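Local coordinates for protein NADPH-dependent aldehyde reductase YqhD (Escherichia coli, PDB 4QGS) that reduces a broad range of short-chain aldehydes, among them butanal, propanal, acrolein and malondialdehyde, to alcohols with NADPH, using one catalytic zinc ion per subunit, at residues Q198-V203 / K241-P246; V204-H209 / L233-D238; V89-V92 / K96-F99; F114-A119 / I142-V147; G28-L33 / L62-G67. One frame throughout, in Å; residues are numbered along the deposited sequence. Where two conformers were deposited one is given.

The five contacts fall in two groups, one in each half of the chain. Contacts 1 and 2 use the same helix pair, 196-211 with 222-244; their centres lie 10 Å apart, and contact 2 carries two of the four zinc ligands, Asp205 and His209. The other three belong to the half built on the parallel sheet, which supplies most of the NADP(+)-binding residues. Contacts 3 and 4 have centres 9 Å apart and share packing, with Val92 CG1 lying 3.4 Å from Ile142 CD1. Contact 5 reaches contact 4 where Ile30 CD1 lies 3.9 Å from Val147 CG2. Between the halves, the centres of contacts 2 and 4 are about 29 Å apart.

Contact 1. Residues Q198-V203 / K241-P246; sequences QVANGV and KALKEP
Leu243 and Val199 pack against each other in the helical C-terminal half of this iron-containing alcohol dehydrogenase, where the last turn of helix 222-244 meets the start of helix 196-211. From CB outward, Leu243 leaves its helix obliquely to the neighbour. The first torsion (chi1 -65°) then puts CG opposite the carbonyl carbon, and from there the CD2 branch reaches the other helix. That methyl does the work: it lies 3.7 Å from Val199 CG1 and 3.8 Å from Val199 CB, and it also comes within 4.0 Å of the backbone atom Ala200 N. So CD2 of Leu243 settles between Val199 and the next residue, Ala200, whose CB is 4.4 Å from it. The Val199 and Leu243 side chains run past one another in opposite directions instead of meeting end on.

The contact is apolar and mostly buried. Helix 249-262 adds Arg252 beside both Val199 and Ala242, and Leu348 from a loop touches Leu243. Two residues past Leu243 the chain leaves helical geometry at Glu245, whose N still bonds to Lys241 O at 2.7 Å. Val199 CG1 serves two partners: besides Leu243 CD2 it lies 4.0 Å from Ala242 CB.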
# COMPACT_ATOMS: atom_id res chain seq x y z
N GLN A 198 0.32 -9.65 -10.18
CA GLN A 198 0.86 -8.79 -9.14
C GLN A 198 1.33 -7.45 -9.69
O GLN A 198 1.21 -6.43 -9.02
CB GLN A 198 2.02 -9.48 -8.41
CG GLN A 198 1.61 -10.71 -7.59
CD GLN A 198 2.80 -11.35 -6.90
OE1 GLN A 198 3.95 -10.96 -7.13
NE2 GLN A 198 2.54 -12.34 -6.05
N VAL A 199 1.85 -7.45 -10.92
CA VAL A 199 2.31 -6.19 -11.53
C VAL A 199 1.10 -5.30 -11.80
O VAL A 199 1.10 -4.10 -11.45
CB VAL A 199 3.08 -6.44 -12.85
CG1 VAL A 199 3.37 -5.11 -13.55
CG2 VAL A 199 4.39 -7.16 -12.55
N ALA A 200 0.07 -5.87 -12.40
CA ALA A 200 -1.15 -5.10 -12.66
C ALA A 200 -1.80 -4.61 -11.37
O ALA A 200 -2.20 -3.44 -11.27
CB ALA A 200 -2.15 -5.93 -13.48
N ASN A 201 -1.92 -5.50 -10.38
CA ASN A 201 -2.50 -5.08 -9.10
C ASN A 201 -1.74 -3.92 -8.47
O ASN A 201 -2.34 -3.01 -7.88
CB ASN A 201 -2.55 -6.23 -8.10
CG ASN A 201 -3.60 -7.27 -8.44
OD1 ASN A 201 -4.48 -7.04 -9.28
ND2 ASN A 201 -3.53 -8.42 -7.77
N GLY A 202 -0.41 -3.98 -8.55
CA GLY A 202 0.42 -2.91 -7.99
C GLY A 202 0.16 -1.59 -8.67
O GLY A 202 0.11 -0.53 -8.00
N VAL A 203 0.02 -1.62 -9.99
CA VAL A 203 -0.25 -0.40 -10.74
C VAL A 203 -1.62 0.17 -10.34
O VAL A 203 -1.75 1.37 -10.09
CB VAL A 203 -0.19 -0.66 -12.25
CG1 VAL A 203 -0.76 0.54 -13.02
CG2 VAL A 203 1.25 -0.91 -12.66
N LYS A 241 3.25 -0.79 -20.02
CA LYS A 241 4.52 -1.27 -20.55
C LYS A 241 5.19 -2.28 -19.60
O LYS A 241 5.96 -3.12 -20.05
CB LYS A 241 5.47 -0.12 -20.80
CG LYS A 241 4.97 0.89 -21.80
CD LYS A 241 6.01 1.99 -21.97
CE LYS A 241 5.48 3.17 -22.74
NZ LYS A 241 6.45 4.31 -22.65
N ALA A 242 4.92 -2.16 -18.30
CA ALA A 242 5.57 -3.05 -17.34
C ALA A 242 5.08 -4.48 -17.56
O ALA A 242 5.79 -5.44 -17.26
CB ALA A 242 5.30 -2.58 -15.91
N LEU A 243 3.88 -4.60 -18.10
CA LEU A 243 3.30 -5.90 -18.41
C LEU A 243 3.86 -6.43 -19.74
O LEU A 243 4.17 -7.62 -19.86
CB LEU A 243 1.78 -5.80 -18.48
CG LEU A 243 1.06 -5.46 -17.17
CD1 LEU A 243 -0.41 -5.22 -17.45
CD2 LEU A 243 1.24 -6.58 -16.14
N LYS A 244 4.00 -5.55 -20.72
CA LYS A 244 4.45 -5.92 -22.06
C LYS A 244 5.96 -6.14 -22.12
O LYS A 244 6.46 -6.96 -22.90
CB LYS A 244 4.06 -4.85 -23.08
CG LYS A 244 2.56 -4.74 -23.31
CD LYS A 244 2.19 -3.42 -23.98
CE LYS A 244 0.68 -3.18 -23.91
NZ LYS A 244 0.31 -1.80 -24.33
N GLU A 245 6.66 -5.39 -21.28
CA GLU A 245 8.12 -5.39 -21.26
C GLU A 245 8.64 -5.53 -19.84
O GLU A 245 9.22 -4.58 -19.29
CB GLU A 245 8.66 -4.11 -21.89
CG GLU A 245 8.07 -3.72 -23.23
CD GLU A 245 8.65 -2.40 -23.73
OE1 GLU A 245 9.89 -2.33 -23.88
OE2 GLU A 245 7.89 -1.42 -23.93
N PRO A 246 8.46 -6.71 -19.24
CA PRO A 246 8.75 -6.92 -17.82
C PRO A 246 10.20 -6.68 -17.44
O PRO A 246 10.46 -6.36 -16.28
CB PRO A 246 8.38 -8.39 -17.59
CG PRO A 246 7.47 -8.74 -18.74
CD PRO A 246 8.01 -7.95 -19.89

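Contact 2. Residues V204-H209 / L233-D238; sequences VDAFVH and LTLIED. With ZN (zinc ion), chain B.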
# COMPACT_ATOMS: atom_id res chain seq x y z
N VAL A 204 -2.63 -0.68 -10.27
CA VAL A 204 -3.96 -0.22 -9.88
C VAL A 204 -3.97 0.34 -8.46
O VAL A 204 -4.54 1.41 -8.20
CB VAL A 204 -4.99 -1.35 -10.00
CG1 VAL A 204 -6.33 -0.91 -9.38
CG2 VAL A 204 -5.19 -1.71 -11.46
N ASP A 205 -3.32 -0.35 -7.53
CA ASP A 205 -3.33 0.07 -6.14
C ASP A 205 -2.62 1.42 -5.99
O ASP A 205 -3.13 2.34 -5.32
CB ASP A 205 -2.67 -0.98 -5.26
CG ASP A 205 -2.79 -0.68 -3.76
OD1 ASP A 205 -3.86 -0.21 -3.27
OD2 ASP A 205 -1.78 -0.92 -3.06
N ALA A 206 -1.47 1.57 -6.65
CA ALA A 206 -0.79 2.88 -6.64
C ALA A 206 -1.67 3.99 -7.22
O ALA A 206 -1.74 5.11 -6.68
CB ALA A 206 0.53 2.80 -7.40
N PHE A 207 -2.35 3.69 -8.32
CA PHE A 207 -3.21 4.65 -9.00
C PHE A 207 -4.32 5.10 -8.05
O PHE A 207 -4.60 6.30 -7.89
CB PHE A 207 -3.79 4.02 -10.27
CG PHE A 207 -4.50 5.00 -11.19
CD1 PHE A 207 -3.87 5.49 -12.32
CD2 PHE A 207 -5.81 5.39 -10.94
CE1 PHE A 207 -4.52 6.36 -13.19
CE2 PHE A 207 -6.47 6.27 -11.80
CZ PHE A 207 -5.83 6.76 -12.92
N VAL A 208 -4.93 4.12 -7.38
CA VAL A 208 -6.05 4.43 -6.50
C VAL A 208 -5.58 5.13 -5.23
O VAL A 208 -6.23 6.08 -4.80
CB VAL A 208 -6.84 3.15 -6.16
CG1 VAL A 208 -7.94 3.48 -5.14
CG2 VAL A 208 -7.44 2.59 -7.44
N HIS A 209 -4.45 4.72 -4.65
CA HIS A 209 -3.92 5.46 -3.49
C HIS A 209 -3.74 6.94 -3.84
O HIS A 209 -4.01 7.81 -3.01
CB HIS A 209 -2.61 4.87 -2.98
CG HIS A 209 -2.79 3.70 -2.07
ND1 HIS A 209 -2.45 3.73 -0.73
CD2 HIS A 209 -3.31 2.46 -2.30
CE1 HIS A 209 -2.74 2.56 -0.18
NE2 HIS A 209 -3.25 1.78 -1.11
N LEU A 233 -0.13 10.26 -14.48
CA LEU A 233 0.34 10.28 -15.85
C LEU A 233 1.44 9.25 -16.10
O LEU A 233 1.47 8.58 -17.14
CB LEU A 233 0.85 11.70 -16.19
CG LEU A 233 -0.31 12.67 -16.45
CD1 LEU A 233 0.15 14.11 -16.25
CD2 LEU A 233 -0.88 12.48 -17.84
N THR A 234 2.35 9.11 -15.15
CA THR A 234 3.45 8.15 -15.24
C THR A 234 2.93 6.71 -15.21
O THR A 234 3.38 5.86 -15.97
CB THR A 234 4.46 8.36 -14.10
OG1 THR A 234 4.99 9.70 -14.20
CG2 THR A 234 5.61 7.37 -14.21
N LEU A 235 1.99 6.43 -14.33
CA LEU A 235 1.42 5.09 -14.23
C LEU A 235 0.64 4.74 -15.50
O LEU A 235 0.67 3.58 -15.96
CB LEU A 235 0.52 4.97 -13.00
CG LEU A 235 1.22 5.00 -11.63
CD1 LEU A 235 0.21 5.06 -10.48
CD2 LEU A 235 2.16 3.80 -11.46
N ILE A 236 -0.06 5.71 -16.07
CA ILE A 236 -0.83 5.44 -17.30
C ILE A 236 0.11 5.18 -18.48
O ILE A 236 -0.14 4.28 -19.30
CB ILE A 236 -1.79 6.60 -17.62
CG1 ILE A 236 -2.93 6.60 -16.60
CG2 ILE A 236 -2.34 6.47 -19.03
CD1 ILE A 236 -3.67 7.92 -16.51
N GLU A 237 1.21 5.91 -18.53
CA GLU A 237 2.16 5.72 -19.62
C GLU A 237 2.96 4.43 -19.50
O GLU A 237 3.03 3.65 -20.46
CB GLU A 237 3.13 6.91 -19.73
CG GLU A 237 4.06 6.75 -20.94
CD GLU A 237 4.74 8.05 -21.35
OE1 GLU A 237 4.57 9.06 -20.63
OE2 GLU A 237 5.42 8.05 -22.40
N ASP A 238 3.56 4.19 -18.34
CA ASP A 238 4.51 3.07 -18.22
C ASP A 238 3.93 1.83 -17.53
O ASP A 238 4.53 0.76 -17.60
CB ASP A 238 5.78 3.54 -17.48
CG ASP A 238 6.77 4.24 -18.41
OD1 ASP A 238 6.41 4.52 -19.57
OD2 ASP A 238 7.90 4.49 -17.97
ZN ZN B . -4.32 0.00 -1.20
O HOH W 1 -4.18 -0.18 0.88
O HOH W 2 -2.44 -0.97 -0.83
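Leu235 lays its CD1 methyl over the backbone of helix 196-211, 3.6 Å from Phe207 N and 3.8 Å from Ala206 CB. The small side chain of Ala206 lets the leucine come in this close. Next to it, Phe207 reaches across to the other helix: CG stands opposite the backbone N (chi1 -170°), and this swings the ring out until its CE1 lies 3.8 Å from Ile236 CD1. The methyl meets the ring at its edge, in the ring plane, and not over a face. The two helix segments run nearly antiparallel, at 157° between their directions, with axes 10.3 Å apart at closest approach. Around them, Phe344 of helix 330-347 meets the Phe207 ring and also touches Ile236, while Ala258 and Ala259 of helix 249-262 back Leu235 and Ala206 respectively.

Asp205 and His209 take no part in this packing and use their side chains for the metal. One helical turn apart, and joined by the backbone bond from His209 N to Asp205 O at 2.8 Å, they present Asp205 OD1 and His209 NE2, each 2.1 Å from the zinc ion. Two waters bind the metal too. One side of helix 196-211 thus packs on helix 222-244, while its Asp205 and His209, together with His278 and His292, form the catalytic zinc site of this enzyme.

Contact 3. Residues V89-V92 / K96-F99; sequences VKLV and KVTF
Val92 and Val97 meet through both backbone and side chain at the point where helix 82-95 stops. The amide Val97 N donates to Val92 O at 2.9 Å, with 152° at the hydrogen, and the donor lies in the carbonyl plane. Just beyond the bond the two side chains close on each other: Val92 CG1 is 3.9 Å from Val97 CB, and the valines cross at about a right angle. The CG2 branch of Val97 turns back over the helix, 3.9 Å from Val92 CA. A second, looser touch comes from Leu91, whose CD2 methyl is 4.3 Å from that same CG2.

What brings Val97 round is Lys96, the first residue out of helical geometry. Its positive phi (57°) reverses the chain, so that the next amide can reach back to a carbonyl five residues earlier; its side chain sets off away from the helix. Val97 is thereby turned inward, with Leu44 of strand 42-46 covering Leu91, Val92 and Val97 together. Ile115 of helix 106-119 and Ile142 add further apolar cover to Val92. After the turn, Thr98 and Phe99 pair through their backbones with Arg42, and the chain enters strand 99-104.

A 6→1 bond from Val97 N to Val92 O, a positive-phi residue just before the donor and an apolar contact between the two ends mark a Schellman motif. Here it ends the helix of a beta-alpha-beta unit, between strands 69-73 and 99-104.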
# COMPACT_ATOMS: atom_id res chain seq x y z
N VAL A 89 10.02 -11.75 18.14
CA VAL A 89 10.34 -10.86 19.25
C VAL A 89 11.10 -11.65 20.31
O VAL A 89 12.04 -11.14 20.94
CB VAL A 89 9.07 -10.22 19.85
CG1 VAL A 89 9.38 -9.50 21.17
CG2 VAL A 89 8.45 -9.25 18.86
N LYS A 90 10.70 -12.90 20.49
CA LYS A 90 11.38 -13.82 21.40
C LYS A 90 12.84 -14.05 20.99
O LYS A 90 13.75 -13.86 21.80
CB LYS A 90 10.65 -15.17 21.44
CG LYS A 90 11.02 -16.04 22.64
CD LYS A 90 11.32 -17.48 22.23
CE LYS A 90 12.50 -17.56 21.29
NZ LYS A 90 12.87 -18.96 20.95
N LEU A 91 13.05 -14.46 19.75
CA LEU A 91 14.39 -14.71 19.22
C LEU A 91 15.25 -13.45 19.34
O LEU A 91 16.41 -13.53 19.74
CB LEU A 91 14.32 -15.19 17.76
CG LEU A 91 15.56 -15.61 16.98
CD1 LEU A 91 15.15 -16.44 15.78
CD2 LEU A 91 16.39 -14.43 16.50
N VAL A 92 14.67 -12.31 18.99
CA VAL A 92 15.40 -11.05 19.00
C VAL A 92 15.99 -10.71 20.37
O VAL A 92 17.17 -10.40 20.49
CB VAL A 92 14.49 -9.88 18.56
CG1 VAL A 92 15.05 -8.57 19.02
CG2 VAL A 92 14.32 -9.89 17.05
N LYS A 96 19.77 -11.20 21.35
CA LYS A 96 20.23 -9.81 21.42
C LYS A 96 20.49 -9.21 20.03
O LYS A 96 21.55 -8.63 19.78
CB LYS A 96 21.48 -9.70 22.29
CG LYS A 96 21.32 -10.29 23.69
CD LYS A 96 21.88 -9.35 24.75
CE LYS A 96 21.09 -8.05 24.82
NZ LYS A 96 19.96 -8.14 25.79
N VAL A 97 19.52 -9.37 19.14
CA VAL A 97 19.53 -8.72 17.84
C VAL A 97 19.52 -7.21 18.00
O VAL A 97 18.80 -6.68 18.85
CB VAL A 97 18.33 -9.17 16.99
CG1 VAL A 97 18.12 -8.26 15.79
CG2 VAL A 97 18.49 -10.63 16.58
N THR A 98 20.32 -6.51 17.20
CA THR A 98 20.42 -5.05 17.30
C THR A 98 19.98 -4.35 16.03
O THR A 98 19.97 -3.12 15.96
CB THR A 98 21.85 -4.61 17.61
OG1 THR A 98 22.71 -5.02 16.54
CG2 THR A 98 22.33 -5.23 18.91
N PHE A 99 19.63 -5.12 15.00
CA PHE A 99 19.17 -4.53 13.75
C PHE A 99 18.29 -5.53 13.00
O PHE A 99 18.63 -6.70 12.89
CB PHE A 99 20.35 -4.10 12.87
CG PHE A 99 19.98 -3.10 11.81
CD1 PHE A 99 20.15 -1.75 12.03
CD2 PHE A 99 19.42 -3.52 10.60
CE1 PHE A 99 19.81 -0.82 11.07
CE2 PHE A 99 19.07 -2.59 9.63
CZ PHE A 99 19.26 -1.24 9.87

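Contact 4. Residues F114-A119 / I142-V147; sequences FIAAAA and IPMGCV
In the beta-alpha-beta unit made by strand 99-104, helix 106-119 and strand 144-148, Ala116 and Ile142 tie the helix to the approach of the second strand. Ile142 N donates to Ala116 O at 2.9 Å, a fairly straight bond with 159° at the hydrogen. The amide arrives from above the carbonyl plane, 39° out of it, and is not on a lone pair. The backbones can draw this near because the helix offers only a methyl here: Ala116 CB sits 3.3 Å from Ile142 O.

The isoleucine side chain then reaches on toward the C-terminal end of the helix. Its CG1 branch, placed beside the backbone N by a chi1 of -62°, carries CD1 to Ala119 CB at 3.5 Å, tighter than usual van der Waals contact. The two strands are parallel neighbours in the six-stranded sheet, as in Rossmann-like folds, and the helix packs on a face of that sheet; Leu100 of strand 99-104 touches Ala116, Ile142 and Met144 alike. Further along the strand, the side chain of Met144 starts out toward the helix, and its SD lies 4.3 Å from Ala116 CB. The same methionine leans on Leu109, Thr112 and Lys113, earlier in the helix that begins at the NADP(+)-binding residue Gly106. Asp110, another NADP(+)-binding residue, has its side chain about 8 Å from that of Met144.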
# COMPACT_ATOMS: atom_id res chain seq x y z
N PHE A 114 6.42 -4.14 13.56
CA PHE A 114 5.85 -4.52 14.83
C PHE A 114 6.91 -5.16 15.73
O PHE A 114 6.99 -4.85 16.91
CB PHE A 114 4.68 -5.48 14.62
CG PHE A 114 4.10 -6.00 15.89
CD1 PHE A 114 3.33 -5.19 16.71
CD2 PHE A 114 4.34 -7.31 16.28
CE1 PHE A 114 2.80 -5.67 17.89
CE2 PHE A 114 3.80 -7.79 17.44
CZ PHE A 114 3.04 -6.98 18.25
N ILE A 115 7.72 -6.05 15.16
CA ILE A 115 8.79 -6.68 15.91
C ILE A 115 9.74 -5.64 16.50
O ILE A 115 10.11 -5.72 17.68
CB ILE A 115 9.59 -7.67 15.03
CG1 ILE A 115 8.68 -8.80 14.56
CG2 ILE A 115 10.78 -8.23 15.79
CD1 ILE A 115 9.28 -9.66 13.44
N ALA A 116 10.12 -4.64 15.70
CA ALA A 116 11.03 -3.59 16.13
C ALA A 116 10.51 -2.81 17.34
O ALA A 116 11.27 -2.46 18.25
CB ALA A 116 11.31 -2.64 14.98
N ALA A 117 9.22 -2.52 17.35
CA ALA A 117 8.62 -1.74 18.43
C ALA A 117 8.35 -2.62 19.64
O ALA A 117 8.67 -2.25 20.77
CB ALA A 117 7.35 -1.08 17.96
N ALA A 118 7.76 -3.78 19.39
CA ALA A 118 7.43 -4.71 20.45
C ALA A 118 8.66 -5.05 21.28
O ALA A 118 8.57 -5.26 22.49
CB ALA A 118 6.81 -5.98 19.88
N ALA A 119 9.82 -5.10 20.62
CA ALA A 119 11.04 -5.56 21.25
C ALA A 119 11.55 -4.62 22.34
O ALA A 119 12.10 -5.08 23.33
CB ALA A 119 12.10 -5.79 20.20
N ILE A 142 13.81 -1.10 17.76
CA ILE A 142 15.02 -1.65 17.18
C ILE A 142 15.17 -1.08 15.78
O ILE A 142 14.21 -1.06 15.01
CB ILE A 142 14.98 -3.18 17.12
CG1 ILE A 142 14.88 -3.74 18.53
CG2 ILE A 142 16.22 -3.75 16.40
CD1 ILE A 142 15.12 -5.20 18.59
N PRO A 143 16.37 -0.58 15.45
CA PRO A 143 16.60 -0.03 14.12
C PRO A 143 16.29 -1.07 13.06
O PRO A 143 16.57 -2.25 13.26
CB PRO A 143 18.09 0.33 14.14
CG PRO A 143 18.39 0.57 15.58
CD PRO A 143 17.56 -0.45 16.31
N MET A 144 15.69 -0.64 11.96
CA MET A 144 15.37 -1.60 10.90
C MET A 144 15.50 -0.96 9.53
O MET A 144 15.32 0.24 9.37
CB MET A 144 13.97 -2.19 11.10
CG MET A 144 12.84 -1.19 11.03
SD MET A 144 11.25 -2.00 10.71
CE MET A 144 11.54 -2.58 9.03
N GLY A 145 15.84 -1.79 8.55
CA GLY A 145 15.87 -1.36 7.16
C GLY A 145 15.11 -2.40 6.37
O GLY A 145 14.61 -3.39 6.93
N CYS A 146 14.99 -2.19 5.06
CA CYS A 146 14.31 -3.17 4.23
C CYS A 146 14.86 -3.21 2.81
O CYS A 146 15.51 -2.27 2.32
CB CYS A 146 12.80 -2.90 4.20
SG CYS A 146 12.32 -1.30 3.51
N VAL A 147 14.61 -4.35 2.18
CA VAL A 147 14.89 -4.55 0.78
C VAL A 147 13.56 -4.94 0.16
O VAL A 147 13.06 -6.05 0.40
CB VAL A 147 15.96 -5.64 0.55
CG1 VAL A 147 16.23 -5.84 -0.93
CG2 VAL A 147 17.26 -5.25 1.28

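Contact 5. Residues G28-L33 / L62-G67; sequences GAIAGL and LDALKG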
# COMPACT_ATOMS: atom_id res chain seq x y z
N GLY A 28 21.15 -2.60 -8.83
CA GLY A 28 22.28 -2.94 -8.00
C GLY A 28 22.40 -2.08 -6.76
O GLY A 28 23.46 -2.03 -6.14
N ALA A 29 21.30 -1.41 -6.38
CA ALA A 29 21.32 -0.54 -5.20
C ALA A 29 21.67 -1.28 -3.92
O ALA A 29 22.02 -0.65 -2.93
CB ALA A 29 19.97 0.18 -5.04
N ILE A 30 21.58 -2.61 -3.92
CA ILE A 30 21.96 -3.39 -2.75
C ILE A 30 23.44 -3.14 -2.41
O ILE A 30 23.89 -3.43 -1.31
CB ILE A 30 21.71 -4.90 -2.96
CG1 ILE A 30 21.76 -5.66 -1.64
CG2 ILE A 30 22.69 -5.48 -3.98
CD1 ILE A 30 20.47 -5.60 -0.87
N ALA A 31 24.18 -2.58 -3.37
CA ALA A 31 25.58 -2.20 -3.14
C ALA A 31 25.72 -1.18 -2.01
O ALA A 31 26.79 -1.04 -1.42
CB ALA A 31 26.19 -1.65 -4.42
N GLY A 32 24.63 -0.47 -1.70
CA GLY A 32 24.64 0.52 -0.64
C GLY A 32 24.17 0.02 0.71
O GLY A 32 24.17 0.78 1.68
N LEU A 33 23.76 -1.24 0.78
CA LEU A 33 23.16 -1.81 1.99
C LEU A 33 24.11 -1.92 3.17
O LEU A 33 23.83 -1.47 4.28
CB LEU A 33 22.59 -3.20 1.68
CG LEU A 33 22.16 -4.04 2.88
CD1 LEU A 33 21.00 -3.38 3.57
CD2 LEU A 33 21.77 -5.44 2.45
N LEU A 62 22.45 -11.78 1.70
CA LEU A 62 23.44 -12.52 2.49
C LEU A 62 24.85 -12.22 2.00
O LEU A 62 25.76 -11.99 2.82
CB LEU A 62 23.14 -14.02 2.44
CG LEU A 62 21.84 -14.42 3.14
CD1 LEU A 62 21.52 -15.88 2.90
CD2 LEU A 62 21.92 -14.12 4.64
N ASP A 63 25.05 -12.18 0.69
CA ASP A 63 26.36 -11.84 0.13
C ASP A 63 26.79 -10.41 0.48
O ASP A 63 27.95 -10.17 0.81
CB ASP A 63 26.38 -12.01 -1.39
CG ASP A 63 27.64 -11.45 -2.02
OD1 ASP A 63 27.64 -10.27 -2.43
OD2 ASP A 63 28.65 -12.19 -2.09
N ALA A 64 25.85 -9.47 0.42
CA ALA A 64 26.17 -8.08 0.73
C ALA A 64 26.65 -7.93 2.17
O ALA A 64 27.46 -7.05 2.47
CB ALA A 64 24.96 -7.18 0.50
N LEU A 65 26.16 -8.80 3.05
CA LEU A 65 26.44 -8.71 4.48
C LEU A 65 27.46 -9.75 4.94
O LEU A 65 27.61 -9.99 6.14
CB LEU A 65 25.15 -8.89 5.28
CG LEU A 65 24.08 -7.85 4.98
CD1 LEU A 65 22.92 -8.08 5.92
CD2 LEU A 65 24.66 -6.45 5.15
N LYS A 66 28.14 -10.38 4.00
CA LYS A 66 29.01 -11.50 4.33
C LYS A 66 30.09 -11.07 5.32
O LYS A 66 30.73 -10.03 5.14
CB LYS A 66 29.63 -12.07 3.06
CG LYS A 66 30.22 -13.43 3.24
CD LYS A 66 30.90 -13.87 1.98
CE LYS A 66 32.01 -14.82 2.32
NZ LYS A 66 31.51 -16.06 2.98
N GLY A 67 30.28 -11.86 6.37
CA GLY A 67 31.27 -11.54 7.38
C GLY A 67 30.65 -10.89 8.60
O GLY A 67 31.25 -10.83 9.67
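Ala64 and Leu33 form the close side of this junction, with Leu65 and Ile30 next to them. The methyl of Ala64 is touched from two directions, by Leu33 CD2 at 4.1 Å and by Ile30 CG1 at 4.1 Å, so Ile30 and Leu33 converge on the last turn of helix 57-64. Leu33 has a second partner: its CD2 also lies 4.1 Å from Leu65 CD2, and the two leucines cross at about a right angle. A chi1 of 169° turns CG of Leu33 away from the backbone N and carries the isopropyl end over to Ala64 and Leu65. Leu101 of strand 99-104 lies against both leucines, and Val61 touches Leu33 and Ile30.

This cluster packs at ordinary van der Waals distances; the solvent side is looser, for Ala31 points away from the helix, and Asp63, Lys66 and Gly67 lie exposed. Arg34 NH2 bonds to both Ala64 O and Lys66 O, bridging the end of the helix and the residues after it. The first segment forms a short 3-10 turn, with Gly32 N bonded to Ala29 O at 2.9 Å and Leu33 N to Ile30 O at 3.0 Å. Ile30 also comes about 4 Å from the side chain of Tyr190, which binds NADP(+). A 3-10 turn after one strand, packed on the end of a neighbouring helix beside the parallel sheet, thus borders the cofactor site of the nucleotide-binding half.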